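Local coordinates for protein (alpha-2u-globulin) (PDB 2A2U), which probably binds and carries small hydrophobic ligands, as lipocalins do, and is known to form a complex with a hyaline droplet inducer, at residues A[52-64]-A[71-83]. Residues are numbered along the deposited sequence; the frame is centred on the assembly and turned at random.
Sequences EENGSMRVFMQHI and LGFKFRIKENGEC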
loop_
_atom_site.group_PDB
_atom_site.type_symbol
_atom_site.label_atom_id
_atom_site.label_comp_id
_atom_site.label_asym_id
_atom_site.label_seq_id
_atom_site.Cartn_x
_atom_site.Cartn_y
_atom_site.Cartn_z
ATOM N N GLU A 52 14.751 19.628 10.696
ATOM C CA GLU A 52 14.973 19.955 12.102
ATOM C C GLU A 52 14.207 19.007 12.999
ATOM O O GLU A 52 13.507 18.122 12.511
ATOM C CB GLU A 52 14.530 21.377 12.399
ATOM C CG GLU A 52 15.525 22.425 11.982
ATOM C CD GLU A 52 14.919 23.808 11.911
ATOM O OE1 GLU A 52 13.824 24.023 12.472
ATOM O OE2 GLU A 52 15.533 24.691 11.279
ATOM N N GLU A 53 14.364 19.191 14.310
ATOM C CA GLU A 53 13.685 18.382 15.321
ATOM C C GLU A 53 12.205 18.297 14.948
ATOM O O GLU A 53 11.602 19.300 14.545
ATOM C CB GLU A 53 13.833 19.044 16.696
ATOM C CG GLU A 53 13.118 18.337 17.845
ATOM C CD GLU A 53 13.939 17.233 18.479
ATOM O OE1 GLU A 53 15.151 17.138 18.219
ATOM O OE2 GLU A 53 13.378 16.450 19.267
ATOM N N ASN A 54 11.641 17.094 15.039
ATOM C CA ASN A 54 10.234 16.848 14.699
ATOM C C ASN A 54 9.902 17.004 13.199
ATOM O O ASN A 54 8.732 16.984 12.814
ATOM C CB ASN A 54 9.294 17.715 15.555
ATOM C CG ASN A 54 9.260 17.286 17.017
ATOM O OD1 ASN A 54 9.010 16.121 17.325
ATOM N ND2 ASN A 54 9.481 18.235 17.923
ATOM N N GLY A 55 10.928 17.161 12.364
ATOM C CA GLY A 55 10.717 17.290 10.933
ATOM C C GLY A 55 10.546 15.908 10.329
ATOM O O GLY A 55 11.254 14.976 10.707
ATOM N N SER A 56 9.610 15.770 9.397
ATOM C CA SER A 56 9.344 14.484 8.761
ATOM C C SER A 56 10.526 13.936 7.975
ATOM O O SER A 56 10.667 12.727 7.838
ATOM C CB SER A 56 8.145 14.597 7.824
ATOM O OG SER A 56 8.455 15.384 6.685
ATOM N N MET A 57 11.355 14.824 7.437
ATOM C CA MET A 57 12.501 14.395 6.649
ATOM C C MET A 57 13.762 14.091 7.468
ATOM O O MET A 57 14.748 13.572 6.931
ATOM C CB MET A 57 12.791 15.401 5.535
ATOM C CG MET A 57 11.650 15.585 4.538
ATOM S SD MET A 57 11.078 14.051 3.780
ATOM C CE MET A 57 9.341 14.528 3.399
ATOM N N ARG A 58 13.742 14.419 8.760
ATOM C CA ARG A 58 14.887 14.117 9.623
ATOM C C ARG A 58 14.800 12.633 9.984
ATOM O O ARG A 58 14.377 12.269 11.080
ATOM C CB ARG A 58 14.872 14.964 10.902
ATOM C CG ARG A 58 16.032 14.633 11.849
ATOM C CD ARG A 58 15.942 15.365 13.174
ATOM N NE ARG A 58 16.716 16.601 13.182
ATOM C CZ ARG A 58 17.787 16.810 13.943
ATOM N NH1 ARG A 58 18.219 15.860 14.769
ATOM N NH2 ARG A 58 18.433 17.968 13.875
ATOM N N VAL A 59 15.154 11.782 9.030
ATOM C CA VAL A 59 15.094 10.342 9.232
ATOM C C VAL A 59 16.466 9.741 9.491
ATOM O O VAL A 59 17.468 10.169 8.920
ATOM C CB VAL A 59 14.419 9.608 8.030
ATOM C CG1 VAL A 59 13.102 10.278 7.681
ATOM C CG2 VAL A 59 15.351 9.556 6.827
ATOM N N PHE A 60 16.490 8.737 10.360
ATOM C CA PHE A 60 17.710 8.053 10.728
ATOM C C PHE A 60 17.722 6.682 10.065
ATOM O O PHE A 60 17.174 5.709 10.578
ATOM C CB PHE A 60 17.774 7.939 12.248
ATOM C CG PHE A 60 17.567 9.246 12.956
ATOM C CD1 PHE A 60 18.303 10.369 12.595
ATOM C CD2 PHE A 60 16.633 9.361 13.979
ATOM C CE1 PHE A 60 18.118 11.589 13.239
ATOM C CE2 PHE A 60 16.443 10.584 14.631
ATOM C CZ PHE A 60 17.190 11.697 14.253
ATOM N N MET A 61 18.354 6.619 8.905
ATOM C CA MET A 61 18.438 5.397 8.122
ATOM C C MET A 61 19.064 4.246 8.890
ATOM O O MET A 61 19.842 4.459 9.820
ATOM C CB MET A 61 19.229 5.679 6.844
ATOM C CG MET A 61 19.137 4.601 5.753
ATOM S SD MET A 61 17.422 4.181 5.241
ATOM C CE MET A 61 16.677 5.924 5.225
ATOM N N GLN A 62 18.718 3.027 8.489
ATOM C CA GLN A 62 19.238 1.821 9.120
ATOM C C GLN A 62 19.674 0.759 8.126
ATOM O O GLN A 62 20.758 0.197 8.252
ATOM C CB GLN A 62 18.199 1.194 10.033
ATOM C CG GLN A 62 17.700 2.063 11.144
ATOM C CD GLN A 62 16.747 1.314 12.037
ATOM O OE1 GLN A 62 16.708 1.531 13.239
ATOM N NE2 GLN A 62 15.981 0.409 11.456
ATOM N N HIS A 63 18.830 0.482 7.139
ATOM C CA HIS A 63 19.128 -0.553 6.161
ATOM C C HIS A 63 18.395 -0.288 4.857
ATOM O O HIS A 63 17.315 0.287 4.859
ATOM C CB HIS A 63 18.686 -1.906 6.734
ATOM C CG HIS A 63 19.047 -3.081 5.890
ATOM N ND1 HIS A 63 20.221 -3.789 6.071
ATOM C CD2 HIS A 63 18.396 -3.691 4.876
ATOM C CE1 HIS A 63 20.265 -4.783 5.196
ATOM N NE2 HIS A 63 19.173 -4.745 4.462
ATOM N N ILE A 64 19.006 -0.682 3.746
ATOM C CA ILE A 64 18.411 -0.539 2.428
ATOM C C ILE A 64 18.347 -1.927 1.794
ATOM O O ILE A 64 19.351 -2.637 1.752
ATOM C CB ILE A 64 19.252 0.376 1.506
ATOM C CG1 ILE A 64 19.144 1.828 1.962
ATOM C CG2 ILE A 64 18.787 0.242 0.052
ATOM C CD1 ILE A 64 19.894 2.802 1.085
ATOM N N LEU A 71 13.244 -0.342 -4.059
ATOM C CA LEU A 71 14.164 -0.307 -2.935
ATOM C C LEU A 71 13.364 -0.206 -1.637
ATOM O O LEU A 71 12.405 0.546 -1.561
ATOM C CB LEU A 71 15.068 0.919 -3.035
ATOM C CG LEU A 71 16.089 0.980 -4.166
ATOM C CD1 LEU A 71 16.755 2.355 -4.162
ATOM C CD2 LEU A 71 17.126 -0.132 -4.003
ATOM N N GLY A 72 13.757 -0.961 -0.621
ATOM C CA GLY A 72 13.071 -0.892 0.651
ATOM C C GLY A 72 13.954 -0.110 1.590
ATOM O O GLY A 72 15.161 -0.270 1.558
ATOM N N PHE A 73 13.369 0.731 2.425
ATOM C CA PHE A 73 14.140 1.523 3.364
ATOM C C PHE A 73 13.620 1.319 4.778
ATOM O O PHE A 73 12.462 1.625 5.060
ATOM C CB PHE A 73 14.027 3.011 3.026
ATOM C CG PHE A 73 14.664 3.396 1.724
ATOM C CD1 PHE A 73 13.978 3.247 0.525
ATOM C CD2 PHE A 73 15.952 3.931 1.696
ATOM C CE1 PHE A 73 14.566 3.617 -0.683
ATOM C CE2 PHE A 73 16.547 4.305 0.489
ATOM C CZ PHE A 73 15.851 4.147 -0.698
ATOM N N LYS A 74 14.458 0.781 5.659
ATOM C CA LYS A 74 14.076 0.608 7.055
ATOM C C LYS A 74 14.812 1.694 7.810
ATOM O O LYS A 74 16.032 1.741 7.781
ATOM C CB LYS A 74 14.492 -0.755 7.582
ATOM C CG LYS A 74 14.082 -0.942 9.006
ATOM C CD LYS A 74 14.240 -2.359 9.414
ATOM C CE LYS A 74 14.918 -2.425 10.753
ATOM N NZ LYS A 74 14.947 -3.801 11.308
ATOM N N PHE A 75 14.078 2.573 8.475
ATOM C CA PHE A 75 14.693 3.683 9.192
ATOM C C PHE A 75 13.907 4.048 10.440
ATOM O O PHE A 75 12.797 3.570 10.639
ATOM C CB PHE A 75 14.737 4.902 8.283
ATOM C CG PHE A 75 13.380 5.390 7.882
ATOM C CD1 PHE A 75 12.673 4.752 6.864
ATOM C CD2 PHE A 75 12.779 6.453 8.548
ATOM C CE1 PHE A 75 11.384 5.164 6.517
ATOM C CE2 PHE A 75 11.483 6.875 8.208
ATOM C CZ PHE A 75 10.787 6.225 7.191
ATOM N N ARG A 76 14.481 4.921 11.262
ATOM C CA ARG A 76 13.833 5.361 12.489
ATOM C C ARG A 76 13.547 6.837 12.438
ATOM O O ARG A 76 14.220 7.594 11.739
ATOM C CB ARG A 76 14.687 5.063 13.714
ATOM C CG ARG A 76 14.709 3.620 14.091
ATOM C CD ARG A 76 14.784 3.449 15.583
ATOM N NE ARG A 76 15.365 2.160 15.927
ATOM C CZ ARG A 76 16.675 1.935 15.984
ATOM N NH1 ARG A 76 17.537 2.919 15.727
ATOM N NH2 ARG A 76 17.126 0.714 16.237
ATOM N N ILE A 77 12.550 7.248 13.203
ATOM C CA ILE A 77 12.176 8.643 13.246
ATOM C C ILE A 77 11.638 8.955 14.631
ATOM O O ILE A 77 10.905 8.162 15.210
ATOM C CB ILE A 77 11.149 8.972 12.144
ATOM C CG1 ILE A 77 10.884 10.468 12.106
ATOM C CG2 ILE A 77 9.861 8.212 12.361
ATOM C CD1 ILE A 77 10.209 10.912 10.850
ATOM N N LYS A 78 12.060 10.082 15.187
ATOM C CA LYS A 78 11.635 10.494 16.515
ATOM C C LYS A 78 10.356 11.310 16.414
ATOM O O LYS A 78 10.390 12.490 16.066
ATOM C CB LYS A 78 12.731 11.334 17.151
ATOM C CG LYS A 78 12.922 11.102 18.616
ATOM C CD LYS A 78 14.075 11.956 19.089
ATOM C CE LYS A 78 14.555 11.553 20.467
ATOM N NZ LYS A 78 15.722 12.386 20.874
ATOM N N GLU A 79 9.228 10.659 16.663
ATOM C CA GLU A 79 7.927 11.316 16.613
ATOM C C GLU A 79 7.545 11.556 18.070
ATOM O O GLU A 79 7.226 10.606 18.794
ATOM C CB GLU A 79 6.891 10.398 15.950
ATOM C CG GLU A 79 7.312 9.801 14.607
ATOM C CD GLU A 79 6.508 8.562 14.252
ATOM O OE1 GLU A 79 5.850 7.993 15.146
ATOM O OE2 GLU A 79 6.540 8.139 13.081
ATOM N N ASN A 80 7.655 12.808 18.515
ATOM C CA ASN A 80 7.324 13.188 19.890
ATOM C C ASN A 80 8.173 12.460 20.926
ATOM O O ASN A 80 7.653 11.740 21.784
ATOM C CB ASN A 80 5.830 12.979 20.160
ATOM C CG ASN A 80 4.963 13.784 19.225
ATOM O OD1 ASN A 80 5.058 15.011 19.182
ATOM N ND2 ASN A 80 4.125 13.103 18.456
ATOM N N GLY A 81 9.487 12.650 20.823
ATOM C CA GLY A 81 10.418 12.033 21.749
ATOM C C GLY A 81 10.367 10.521 21.761
ATOM O O GLY A 81 10.796 9.894 22.731
ATOM N N GLU A 82 9.824 9.928 20.704
ATOM C CA GLU A 82 9.739 8.481 20.640
ATOM C C GLU A 82 10.133 7.960 19.277
ATOM O O GLU A 82 9.510 8.261 18.260
ATOM C CB GLU A 82 8.356 8.001 21.070
ATOM C CG GLU A 82 8.046 8.408 22.504
ATOM C CD GLU A 82 6.982 7.571 23.162
ATOM O OE1 GLU A 82 6.227 6.874 22.457
ATOM O OE2 GLU A 82 6.895 7.611 24.404
ATOM N N CYS A 83 11.240 7.233 19.275
ATOM C CA CYS A 83 11.795 6.649 18.074
ATOM C C CYS A 83 10.928 5.541 17.505
ATOM O O CYS A 83 10.899 4.430 18.028
ATOM C CB CYS A 83 13.181 6.113 18.380
ATOM S SG CYS A 83 14.347 7.461 18.802
HETATM O O HOH W 1 13.008 12.847 13.623
#
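The backbone O of S56 receives the far end of I77, whose CD1 lies 3.5 Å from it; with CG1 anti to the backbone N (chi1 -174°), the chain of I77 is sent to the carbonyls of the 55-58 turn. R58 holds one water through its carbonyl O, and the same water accepts a weak bond from N of K78. V59, compact and branched, sets CB 3.6 Å from CD2 of the F75 ring. F60 pairs with R76 through two nearly straight backbone bonds, N to O and O to N, both 2.9 Å, and its flat ring takes the carbonyl O of R58 over its centre, 4.2 Å above the plane. In M61, bends at chi2 (55°) and chi3 (41°) fold the flexible thioether chain, bringing CE to CB of F75 and SD to the edge of the F73 ring, in its plane and 5.2 Å from the centroid, a Met-aromatic contact. M61, I64, F73 and F75 share one face of this antiparallel hairpin of the lipocalin barrel, and W38 on strand 36-44 adds to the apolar cluster. Q62 and H63 both face K74, a classic beta bulge: O of K74 takes a bond from N of H63 and a weak one from N of Q62. The extended Q62 chain puts CD 4.0 Å above the R76 guanidinium, amide and guanidinium planes perpendicular; OE1 is modelled too close to CZ, which leaves its detail doubtful. NE of R76 also forms a long, weak ion pair with OE1 of E85. Replacing R76 by alanine would probably leave the Q62 amide without the guanidinium it stands over, freer to turn, and E85 without that partner. NE2 of Q62 crosses the aliphatic chain of K74 obliquely, near CG and CE, while NZ of K74 forms a salt bridge with D65 of the second subunit. I64 lies side by side with F73, pointing the same way, its branched chain placing CD1 3.7 Å from CE2 of the ring.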